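Local coordinates for CurK, CurL fusion protein (Moorea producens 3L, PDB 4MYZ) that pairs, as an engineered fusion, the docking domains of CurK and CurL, which probably bring these successive modules of the curacin A polyketide synthase together, at residues A20-L23 / Q24-A28. Numbering follows the deposited sequence.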
# COMPACT_ATOMS: atom_id res chain seq x y z
N ALA B 20 -6.26 -6.20 8.64
CA ALA B 20 -7.63 -5.99 8.20
C ALA B 20 -7.86 -4.59 7.68
O ALA B 20 -8.52 -4.40 6.66
CB ALA B 20 -8.60 -6.28 9.31
N SER B 21 -7.30 -3.60 8.38
CA SER B 21 -7.46 -2.22 7.99
C SER B 21 -6.77 -1.93 6.64
O SER B 21 -7.30 -1.18 5.81
CB SER B 21 -6.90 -1.29 9.05
OG SER B 21 -7.69 -1.34 10.24
N VAL B 22 -5.58 -2.49 6.44
CA VAL B 22 -4.89 -2.39 5.17
C VAL B 22 -5.77 -2.96 4.05
O VAL B 22 -5.92 -2.37 2.99
CB VAL B 22 -3.52 -3.07 5.27
CG1 VAL B 22 -2.93 -3.36 3.90
CG2 VAL B 22 -2.60 -2.19 6.09
N LEU B 23 -6.33 -4.14 4.28
CA LEU B 23 -7.16 -4.77 3.25
C LEU B 23 -8.39 -3.93 2.92
O LEU B 23 -8.77 -3.78 1.75
CB LEU B 23 -7.55 -6.19 3.65
CG LEU B 23 -6.40 -7.17 3.71
CD1 LEU B 23 -6.82 -8.48 4.36
CD2 LEU B 23 -5.87 -7.48 2.32
N GLN B 24 -9.01 -3.36 3.94
CA GLN B 24 -10.15 -2.48 3.71
C GLN B 24 -9.75 -1.26 2.87
O GLN B 24 -10.49 -0.81 1.99
CB GLN B 24 -10.73 -2.01 5.04
CG GLN B 24 -11.44 -3.07 5.87
CD GLN B 24 -11.56 -2.63 7.33
OE1 GLN B 24 -11.49 -1.44 7.64
NE2 GLN B 24 -11.68 -3.58 8.24
N GLU B 25 -8.58 -0.69 3.14
CA GLU B 25 -8.14 0.43 2.34
C GLU B 25 -7.84 0.03 0.91
O GLU B 25 -8.15 0.79 -0.01
CB GLU B 25 -6.93 1.12 2.95
CG GLU B 25 -6.84 2.58 2.62
CD GLU B 25 -7.97 3.41 3.23
OE1 GLU B 25 -8.31 4.43 2.63
OE2 GLU B 25 -8.49 3.08 4.33
N ILE B 26 -7.27 -1.16 0.71
CA ILE B 26 -6.99 -1.65 -0.65
C ILE B 26 -8.29 -1.83 -1.45
O ILE B 26 -8.36 -1.46 -2.63
CB ILE B 26 -6.19 -2.96 -0.61
CG1 ILE B 26 -4.78 -2.70 -0.05
CG2 ILE B 26 -6.09 -3.55 -1.99
CD1 ILE B 26 -3.99 -3.94 0.23
N GLU B 27 -9.30 -2.42 -0.82
CA GLU B 27 -10.62 -2.54 -1.46
C GLU B 27 -11.15 -1.18 -1.93
O GLU B 27 -11.63 -1.03 -3.06
CB GLU B 27 -11.62 -3.18 -0.50
CG GLU B 27 -13.06 -3.24 -1.02
CD GLU B 27 -13.24 -4.15 -2.23
OE1 GLU B 27 -12.41 -5.06 -2.44
OE2 GLU B 27 -14.21 -3.92 -2.99
N ALA B 28 -11.06 -0.16 -1.07
CA ALA B 28 -11.54 1.16 -1.43
C ALA B 28 -10.74 1.74 -2.60
O ALA B 28 -11.30 2.39 -3.48
CB ALA B 28 -11.45 2.08 -0.23
O HOH W 1 -8.93 1.04 6.60
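Gln-24 reaches back along helix 15-32 and lies over the turn that begins at Ala-20. Its CB sits 3.6 Å from both Ala-20 O and Ser-21 O, and CG comes down to 3.3 Å from Ala-20 O, the carbonyl that also accepts the Gln-24 backbone N-H at 3.0 Å. With CG beside the backbone N (chi1 -69°) and the chain extended beyond it, the side chain stays alongside that carbonyl: CD and NE2 each lie 3.6 Å from Ala-20 O, with Ala-20 CB farther from NE2 at 4.2 Å, while OE1 ends 4.1 Å from Ser-21 CA. One face round, a water donates to both Ser-21 O and Glu-25 OE2; the first of these oxygens already takes the Glu-25 N-H, so two donors grip it. Glu-25 OE1 makes a salt bridge with Arg-68 of the second subunit, across the subunit interface. On the buried side, Ile-26 CD1 meets Val-22 CG1 at 3.9 Å; Val-22 touches Ala-60, and Ile-26 Ala-63 and Arg-59. Successive i to i+4 backbone bonds make this a regular, amphipathic alpha-helix of the CurK part, packed on helix 56-71 of the CurL part of its own chain and on the second subunit: the class 2 docking-domain interface captured in an engineered fusion.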